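Local structure of transcription termination factor FttA (Methanosarcina mazei, 2XR1) at residues F200-P205 / F341-G346; I507-G512 / M520-A525; G512-G517 / L534-Y539. The protein probably terminates archaeal transcription by cutting the nascent RNA at the polymerase exit channel and degrading the released RNA with a two-zinc nuclease site. All coordinates share one frame; numbering follows the deposited sequence.

Contact 1 comes first along the chain and lies in the metallo-beta-lactamase domain, where strands 199-203 and 337-343, from different sheets, meet through their side chains. Contacts 2 and 3 belong to the beta-CASP domain. The centre of contact 1 is about 43 Å from that of contact 2 and about 38 Å from that of contact 3. The latter two centres are only about 8 Å apart: their segments alternate in sequence, share Gly512, and involve strands 506-509 and 533-536 of one parallel sheet and helix 518-526, which comes between them in the chain. Contact 3 also reaches Tyr539, which stands near the two-zinc site, so it runs from the beta-CASP sheet to the border of that site.

Contact 1 of 3, residues F200-P205 / F341-G346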
loop_
_atom_site.group_PDB
_atom_site.type_symbol
_atom_site.label_atom_id
_atom_site.label_comp_id
_atom_site.label_asym_id
_atom_site.label_seq_id
_atom_site.Cartn_x
_atom_site.Cartn_y
_atom_site.Cartn_z
ATOM N N PHE B 200 3.518 -11.422 0.653
ATOM C CA PHE B 200 4.176 -10.160 0.366
ATOM C C PHE B 200 3.876 -9.749 -1.066
ATOM O O PHE B 200 3.716 -10.574 -1.976
ATOM C CB PHE B 200 5.693 -10.305 0.571
ATOM C CG PHE B 200 6.080 -10.503 1.986
ATOM C CD1 PHE B 200 6.357 -9.388 2.819
ATOM C CD2 PHE B 200 6.112 -11.760 2.533
ATOM C CE1 PHE B 200 6.679 -9.555 4.151
ATOM C CE2 PHE B 200 6.424 -11.932 3.903
ATOM C CZ PHE B 200 6.713 -10.830 4.710
ATOM N N LEU B 201 3.812 -8.459 -1.310
ATOM C CA LEU B 201 3.596 -8.003 -2.689
ATOM C C LEU B 201 4.818 -7.245 -3.118
ATOM O O LEU B 201 5.174 -6.330 -2.448
ATOM C CB LEU B 201 2.378 -7.124 -2.782
ATOM C CG LEU B 201 1.967 -6.821 -4.213
ATOM C CD1 LEU B 201 1.327 -8.041 -4.806
ATOM C CD2 LEU B 201 1.045 -5.496 -4.265
ATOM N N LEU B 202 5.474 -7.667 -4.197
ATOM C CA LEU B 202 6.567 -6.922 -4.814
ATOM C C LEU B 202 5.962 -6.279 -6.029
ATOM O O LEU B 202 5.304 -6.942 -6.789
ATOM C CB LEU B 202 7.687 -7.868 -5.220
ATOM C CG LEU B 202 8.800 -7.403 -6.148
ATOM C CD1 LEU B 202 9.650 -6.273 -5.567
ATOM C CD2 LEU B 202 9.642 -8.663 -6.462
ATOM N N SER B 203 6.155 -4.981 -6.213
ATOM C CA SER B 203 5.464 -4.318 -7.278
ATOM C C SER B 203 6.342 -3.286 -7.948
ATOM O O SER B 203 7.283 -2.736 -7.336
ATOM C CB SER B 203 4.127 -3.718 -6.810
ATOM O OG SER B 203 4.317 -2.481 -6.149
ATOM N N THR B 204 6.043 -3.085 -9.238
ATOM C CA THR B 204 6.706 -2.089 -10.048
ATOM C C THR B 204 5.580 -1.411 -10.778
ATOM O O THR B 204 4.439 -1.735 -10.558
ATOM C CB THR B 204 7.720 -2.726 -11.037
ATOM O OG1 THR B 204 7.042 -3.258 -12.200
ATOM C CG2 THR B 204 8.497 -3.784 -10.337
ATOM N N PRO B 205 5.898 -0.447 -11.629
ATOM C CA PRO B 205 4.809 0.164 -12.375
ATOM C C PRO B 205 4.118 -0.785 -13.344
ATOM O O PRO B 205 2.952 -0.549 -13.708
ATOM C CB PRO B 205 5.489 1.322 -13.127
ATOM C CG PRO B 205 6.709 1.643 -12.340
ATOM C CD PRO B 205 7.120 0.376 -11.611
ATOM N N PHE B 341 14.996 -11.687 -7.381
ATOM C CA PHE B 341 14.261 -10.952 -8.398
ATOM C C PHE B 341 15.095 -9.838 -8.971
ATOM O O PHE B 341 15.516 -8.922 -8.239
ATOM C CB PHE B 341 13.037 -10.313 -7.801
ATOM C CG PHE B 341 12.025 -11.283 -7.326
ATOM C CD1 PHE B 341 11.045 -11.744 -8.174
ATOM C CD2 PHE B 341 12.025 -11.728 -6.028
ATOM C CE1 PHE B 341 10.092 -12.580 -7.734
ATOM C CE2 PHE B 341 11.058 -12.606 -5.587
ATOM C CZ PHE B 341 10.112 -13.027 -6.445
ATOM N N HIS B 342 15.294 -9.912 -10.276
ATOM C CA HIS B 342 16.139 -8.988 -11.032
ATOM C C HIS B 342 15.155 -8.124 -11.758
ATOM O O HIS B 342 14.394 -8.632 -12.582
ATOM C CB HIS B 342 17.023 -9.797 -12.009
ATOM C CG HIS B 342 17.895 -8.977 -12.904
ATOM N ND1 HIS B 342 18.680 -7.945 -12.448
ATOM C CD2 HIS B 342 18.155 -9.078 -14.230
ATOM C CE1 HIS B 342 19.338 -7.410 -13.462
ATOM N NE2 HIS B 342 19.038 -8.084 -14.555
ATOM N N ILE B 343 15.116 -6.839 -11.407
ATOM C CA ILE B 343 14.101 -5.919 -11.908
ATOM C C ILE B 343 14.671 -4.979 -12.914
ATOM O O ILE B 343 15.637 -4.285 -12.656
ATOM C CB ILE B 343 13.488 -5.125 -10.744
ATOM C CG1 ILE B 343 13.158 -6.107 -9.591
ATOM C CG2 ILE B 343 12.289 -4.238 -11.234
ATOM C CD1 ILE B 343 11.972 -5.792 -8.860
ATOM N N GLY B 344 14.062 -4.957 -14.089
ATOM C CA GLY B 344 14.521 -4.110 -15.196
ATOM C C GLY B 344 15.802 -4.598 -15.838
ATOM O O GLY B 344 16.132 -5.760 -15.742
ATOM N N ASP B 345 16.507 -3.705 -16.519
ATOM C CA ASP B 345 17.863 -3.980 -16.984
ATOM C C ASP B 345 18.754 -3.440 -15.864
ATOM O O ASP B 345 19.255 -2.311 -15.929
ATOM C CB ASP B 345 18.175 -3.310 -18.359
ATOM C CG ASP B 345 18.498 -4.354 -19.501
ATOM O OD1 ASP B 345 17.871 -5.466 -19.511
ATOM O OD2 ASP B 345 19.364 -4.051 -20.393
ATOM N N GLY B 346 18.894 -4.224 -14.810
ATOM C CA GLY B 346 19.714 -3.824 -13.674
ATOM C C GLY B 346 19.213 -2.648 -12.846
ATOM O O GLY B 346 20.007 -1.916 -12.273
#
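Leu202 and Phe341 make the aromatic part of this contact, in which one methyl group of the leucine rests on the phenyl ring. Leu202 CD2 stands 3.8 Å from the centroid of the Phe341 ring and 17° off its normal, a CH-pi geometry over the face. The methyl is displaced toward the rim, and its nearest ring atom is Phe341 CG, 3.6 Å from Leu202 CD2. The two side chains run antiparallel alongside each other, and the methyl lies nearest the CG end of the ring. Leu202 has CG opposite the backbone N (chi1 167°), which carries the fork of its two methyls toward the facing sheet.

The aliphatic contacts are made end to end. Leu202 CD1 meets Ile343 CD1 at 4.1 Å, and Thr204 CG2 meets Ile343 CG2 at 3.9 Å, so the two branches of Ile343 serve different residues. Thr204 divides its roles: the methyl faces Ile343, while OG1 hydrogen-bonds to Asp322 and to the backbone N of Glu206.

No hydrogen bond joins the two segments, and the CA atoms of Leu202 and Phe341 are 9.4 Å apart. That separation fits packing between sheets, as in the two-sheet core of the metallo-beta-lactamase fold. Strand 199-203 pairs with strands 185-190 and 208-211 in one sheet, and strand 337-343 lies between strands 323-329 and 348-352 in the other. Ile211 and Val350, from the strands alongside, continue the apolar layer around Leu202 and Phe341, and Val184 adjoins Leu202 and Ile343.

Contact 2 of 3, residues I507-G512 / M520-A525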
loop_
_atom_site.group_PDB
_atom_site.type_symbol
_atom_site.label_atom_id
_atom_site.label_comp_id
_atom_site.label_asym_id
_atom_site.label_seq_id
_atom_site.Cartn_x
_atom_site.Cartn_y
_atom_site.Cartn_z
ATOM N N ILE B 507 7.112 -42.307 18.581
ATOM C CA ILE B 507 6.066 -41.856 17.679
ATOM C C ILE B 507 6.390 -40.473 17.087
ATOM O O ILE B 507 6.396 -39.477 17.813
ATOM C CB ILE B 507 4.707 -41.832 18.396
ATOM C CG1 ILE B 507 4.456 -43.207 19.018
ATOM C CG2 ILE B 507 3.582 -41.476 17.435
ATOM C CD1 ILE B 507 3.112 -43.367 19.610
ATOM N N LEU B 508 6.686 -40.428 15.789
ATOM C CA LEU B 508 6.656 -39.175 15.049
ATOM C C LEU B 508 5.235 -38.996 14.575
ATOM O O LEU B 508 4.664 -39.899 13.984
ATOM C CB LEU B 508 7.620 -39.189 13.871
ATOM C CG LEU B 508 9.031 -38.705 14.238
ATOM C CD1 LEU B 508 9.323 -38.985 15.675
ATOM C CD2 LEU B 508 10.118 -39.320 13.365
ATOM N N ALA B 509 4.635 -37.863 14.881
ATOM C CA ALA B 509 3.240 -37.659 14.530
ATOM C C ALA B 509 2.955 -36.194 14.370
ATOM O O ALA B 509 3.600 -35.336 14.997
ATOM C CB ALA B 509 2.314 -38.256 15.572
ATOM N N THR B 510 1.928 -35.949 13.578
ATOM C CA THR B 510 1.522 -34.637 13.139
ATOM C C THR B 510 0.390 -34.118 14.046
ATOM O O THR B 510 -0.379 -34.918 14.585
ATOM C CB THR B 510 1.136 -34.792 11.631
ATOM O OG1 THR B 510 2.079 -34.060 10.839
ATOM C CG2 THR B 510 -0.294 -34.394 11.301
ATOM N N SER B 511 0.238 -32.812 14.232
ATOM C CA SER B 511 1.039 -31.777 13.586
ATOM C C SER B 511 2.119 -31.254 14.499
ATOM O O SER B 511 2.038 -31.332 15.690
ATOM C CB SER B 511 0.154 -30.610 13.150
ATOM O OG SER B 511 -0.702 -30.242 14.190
ATOM N N GLY B 512 3.129 -30.678 13.904
ATOM C CA GLY B 512 4.331 -30.278 14.643
ATOM C C GLY B 512 4.258 -29.318 15.808
ATOM O O GLY B 512 5.247 -29.194 16.519
ATOM N N MET B 520 -2.426 -35.584 18.794
ATOM C CA MET B 520 -3.359 -35.326 19.865
ATOM C C MET B 520 -4.050 -36.604 20.367
ATOM O O MET B 520 -4.319 -36.734 21.560
ATOM C CB MET B 520 -4.354 -34.251 19.436
ATOM C CG MET B 520 -3.718 -32.858 19.289
ATOM S SD MET B 520 -2.815 -32.323 20.781
ATOM C CE MET B 520 -1.187 -32.974 20.448
ATOM N N GLU B 521 -4.301 -37.552 19.475
ATOM C CA GLU B 521 -4.805 -38.854 19.897
ATOM C C GLU B 521 -3.738 -39.571 20.724
ATOM O O GLU B 521 -4.022 -40.067 21.802
ATOM C CB GLU B 521 -5.254 -39.719 18.700
ATOM C CG GLU B 521 -6.775 -39.806 18.509
ATOM C CD GLU B 521 -7.187 -40.041 17.047
ATOM O OE1 GLU B 521 -6.768 -39.229 16.192
ATOM O OE2 GLU B 521 -7.931 -41.012 16.740
ATOM N N TYR B 522 -2.508 -39.610 20.223
ATOM C CA TYR B 522 -1.403 -40.223 20.958
ATOM C C TYR B 522 -1.192 -39.575 22.311
ATOM O O TYR B 522 -0.882 -40.255 23.298
ATOM C CB TYR B 522 -0.107 -40.132 20.165
ATOM C CG TYR B 522 -0.153 -40.970 18.935
ATOM C CD1 TYR B 522 -0.207 -42.360 19.022
ATOM C CD2 TYR B 522 -0.181 -40.388 17.671
ATOM C CE1 TYR B 522 -0.269 -43.143 17.888
ATOM C CE2 TYR B 522 -0.259 -41.181 16.526
ATOM C CZ TYR B 522 -0.312 -42.550 16.656
ATOM O OH TYR B 522 -0.376 -43.320 15.536
ATOM N N PHE B 523 -1.371 -38.264 22.351
ATOM C CA PHE B 523 -1.154 -37.473 23.556
ATOM C C PHE B 523 -2.314 -37.677 24.526
ATOM O O PHE B 523 -2.109 -37.869 25.726
ATOM C CB PHE B 523 -0.982 -35.994 23.155
ATOM C CG PHE B 523 -1.054 -35.026 24.286
ATOM C CD1 PHE B 523 0.075 -34.667 24.968
ATOM C CD2 PHE B 523 -2.262 -34.450 24.647
ATOM C CE1 PHE B 523 0.003 -33.754 26.014
ATOM C CE2 PHE B 523 -2.339 -33.542 25.694
ATOM C CZ PHE B 523 -1.213 -33.197 26.373
ATOM N N LYS B 524 -3.535 -37.657 24.002
ATOM C CA LYS B 524 -4.707 -37.834 24.841
ATOM C C LYS B 524 -4.583 -39.115 25.648
ATOM O O LYS B 524 -5.140 -39.205 26.742
ATOM C CB LYS B 524 -5.982 -37.831 24.008
ATOM N N ALA B 525 -3.827 -40.086 25.137
ATOM C CA ALA B 525 -3.733 -41.405 25.768
ATOM C C ALA B 525 -2.410 -41.684 26.481
ATOM O O ALA B 525 -2.381 -42.504 27.375
ATOM C CB ALA B 525 -4.013 -42.497 24.743
#
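Ile507 lies against the Tyr522 ring with both of its methyl groups. The CH-pi part is nearly ideal in direction: Ile507 CG2 is 3.8 Å from the centroid of the Tyr522 ring and 7° off its normal, above the centre of the face. CG1 of Ile507 lies beside the backbone N (chi1 -54°) and continues extended to Ile507 CD1, which comes to the same side of the ring near its rim, 3.5 Å from Tyr522 CD1.

A smaller apolar contact comes from Ala509, whose CB approaches Tyr522 CD2 at 3.9 Å, obliquely to the ring. Ile507 and Ala509, two residues apart on one side of the strand, thus both bear on a single aromatic side chain.

The polar interaction lies at the far end of that side chain, where Tyr522 OH hydrogen-bonds to Asp448. The hydroxyl end is thus tied to strand 445-448 while the ring face lies on Ile507.

Strand 506-509 is flanked by strands 414-417 and 445-448 in the parallel beta-CASP sheet. Helix 518-526 packs on it as the helix of a beta-alpha-beta crossover leading to strand 533-536, and Ile498 of helix 492-500 touches both Ile507 and Tyr522.

Contact 3 of 3, residues G512-G517 / L534-Y539; sequences GMMNGG and LVFVGY
Met513 and Tyr539 cross obliquely, with the methionine methyl over the tyrosine ring. Met513 CE lies 3.7 Å from the ring centroid, 24° off the normal and offset toward the rim, where Tyr539 CE2 is its nearest ring atom. The sulfur stays farther back: Met513 SD is 5.4 Å from the same centroid in an oblique Met-aromatic contact. Beyond CG the Met513 chain is extended (chi3 170°), which lets a residue in the loop touch the ring with its last atom.

Met514 serves the strand instead. It crosses Phe536 at about a right angle, and its SD is 5.0 Å from the Phe536 centroid, oblique to the ring. This second Met-aromatic contact is closest at the far end of the ring, with 3.9 Å between Met514 SD and Phe536 CE1. The chain then bends at chi3 (87°), turning the methyl toward Leu534, and Met514 CE meets Leu534 CD1 tip to tip at 4.0 Å. Met520 and Phe523 of helix 518-526 and Ile549 of helix 545-550 also touch Met514, so it packs among two helices and the strand.

The interactions across the two segments are apolar, CH-pi and sulfur-aromatic, without hydrogen bonds. Polar anchors come from elsewhere: Tyr539 O accepts a hydrogen bond from Arg423 NH2, and Tyr539 N donates one to Tyr383 OH. The Tyr539 side chain approaches that of His607, a zinc ligand, to about 4 Å between nearest atoms. The methyl of Met513 thus lies on a ring bordering the two-zinc site, linking loop 512-517 to that border by dispersion, not hydrogen bonds.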
loop_
_atom_site.group_PDB
_atom_site.type_symbol
_atom_site.label_atom_id
_atom_site.label_comp_id
_atom_site.label_asym_id
_atom_site.label_seq_id
_atom_site.Cartn_x
_atom_site.Cartn_y
_atom_site.Cartn_z
ATOM N N GLY B 512 3.129 -30.678 13.904
ATOM C CA GLY B 512 4.331 -30.278 14.643
ATOM C C GLY B 512 4.258 -29.318 15.808
ATOM O O GLY B 512 5.247 -29.194 16.519
ATOM N N MET B 513 3.127 -28.640 16.004
ATOM C CA MET B 513 2.932 -27.768 17.192
ATOM C C MET B 513 1.671 -28.118 17.989
ATOM O O MET B 513 1.132 -27.309 18.748
ATOM C CB MET B 513 2.973 -26.292 16.779
ATOM C CG MET B 513 4.331 -25.904 16.159
ATOM S SD MET B 513 4.387 -24.179 15.746
ATOM C CE MET B 513 6.128 -23.905 15.347
ATOM N N MET B 514 1.205 -29.351 17.791
ATOM C CA MET B 514 0.113 -29.949 18.541
ATOM C C MET B 514 -1.200 -29.199 18.460
ATOM O O MET B 514 -2.050 -29.382 19.316
ATOM C CB MET B 514 0.535 -30.131 20.003
ATOM C CG MET B 514 1.723 -31.047 20.159
ATOM S SD MET B 514 2.339 -31.199 21.833
ATOM C CE MET B 514 1.327 -32.528 22.493
ATOM N N ASN B 515 -1.384 -28.377 17.432
ATOM C CA ASN B 515 -2.681 -27.724 17.213
ATOM C C ASN B 515 -3.706 -28.675 16.650
ATOM O O ASN B 515 -4.879 -28.343 16.554
ATOM C CB ASN B 515 -2.572 -26.431 16.368
ATOM C CG ASN B 515 -2.611 -25.151 17.244
ATOM O OD1 ASN B 515 -2.605 -25.238 18.478
ATOM N ND2 ASN B 515 -2.654 -23.971 16.608
ATOM N N GLY B 516 -3.273 -29.869 16.282
ATOM C CA GLY B 516 -4.202 -30.932 15.962
ATOM C C GLY B 516 -3.501 -32.101 15.332
ATOM O O GLY B 516 -2.282 -32.176 15.326
ATOM N N GLY B 517 -4.285 -33.010 14.774
ATOM C CA GLY B 517 -3.740 -34.162 14.073
ATOM C C GLY B 517 -3.648 -35.359 14.987
ATOM O O GLY B 517 -4.049 -35.297 16.147
ATOM N N LEU B 534 7.656 -36.409 26.022
ATOM C CA LEU B 534 7.173 -35.624 24.913
ATOM C C LEU B 534 8.320 -34.766 24.403
ATOM O O LEU B 534 8.775 -33.884 25.127
ATOM C CB LEU B 534 6.007 -34.739 25.373
ATOM C CG LEU B 534 5.382 -33.829 24.306
ATOM C CD1 LEU B 534 4.615 -34.685 23.333
ATOM C CD2 LEU B 534 4.499 -32.766 24.968
ATOM N N VAL B 535 8.764 -34.995 23.163
ATOM C CA VAL B 535 10.013 -34.403 22.685
ATOM C C VAL B 535 9.753 -33.272 21.718
ATOM O O VAL B 535 9.272 -33.499 20.624
ATOM C CB VAL B 535 10.880 -35.476 21.992
ATOM C CG1 VAL B 535 12.285 -34.948 21.685
ATOM C CG2 VAL B 535 10.966 -36.733 22.883
ATOM N N PHE B 536 10.063 -32.054 22.109
ATOM C CA PHE B 536 9.991 -30.928 21.181
ATOM C C PHE B 536 11.306 -30.727 20.432
ATOM O O PHE B 536 12.320 -30.450 21.047
ATOM C CB PHE B 536 9.649 -29.640 21.922
ATOM C CG PHE B 536 8.245 -29.589 22.422
ATOM C CD1 PHE B 536 7.188 -29.527 21.541
ATOM C CD2 PHE B 536 7.971 -29.580 23.783
ATOM C CE1 PHE B 536 5.889 -29.481 21.998
ATOM C CE2 PHE B 536 6.666 -29.513 24.238
ATOM C CZ PHE B 536 5.633 -29.464 23.343
ATOM N N VAL B 537 11.267 -30.818 19.107
ATOM C CA VAL B 537 12.472 -30.825 18.286
ATOM C C VAL B 537 12.656 -29.534 17.516
ATOM O O VAL B 537 13.639 -29.378 16.805
ATOM C CB VAL B 537 12.460 -31.952 17.282
ATOM C CG1 VAL B 537 12.378 -33.310 17.995
ATOM C CG2 VAL B 537 11.347 -31.762 16.341
ATOM N N GLY B 538 11.736 -28.599 17.672
ATOM C CA GLY B 538 11.887 -27.288 17.069
ATOM C C GLY B 538 11.026 -26.267 17.795
ATOM O O GLY B 538 10.183 -26.655 18.611
ATOM N N TYR B 539 11.160 -24.986 17.458
ATOM C CA TYR B 539 10.330 -23.956 18.101
ATOM C C TYR B 539 8.836 -24.246 17.945
ATOM O O TYR B 539 8.399 -24.885 16.983
ATOM C CB TYR B 539 10.630 -22.541 17.560
ATOM C CG TYR B 539 9.938 -22.248 16.251
ATOM C CD1 TYR B 539 10.410 -22.773 15.070
ATOM C CD2 TYR B 539 8.806 -21.470 16.211
ATOM C CE1 TYR B 539 9.771 -22.547 13.866
ATOM C CE2 TYR B 539 8.147 -21.193 14.999
ATOM C CZ TYR B 539 8.626 -21.751 13.827
ATOM O OH TYR B 539 7.985 -21.495 12.620
#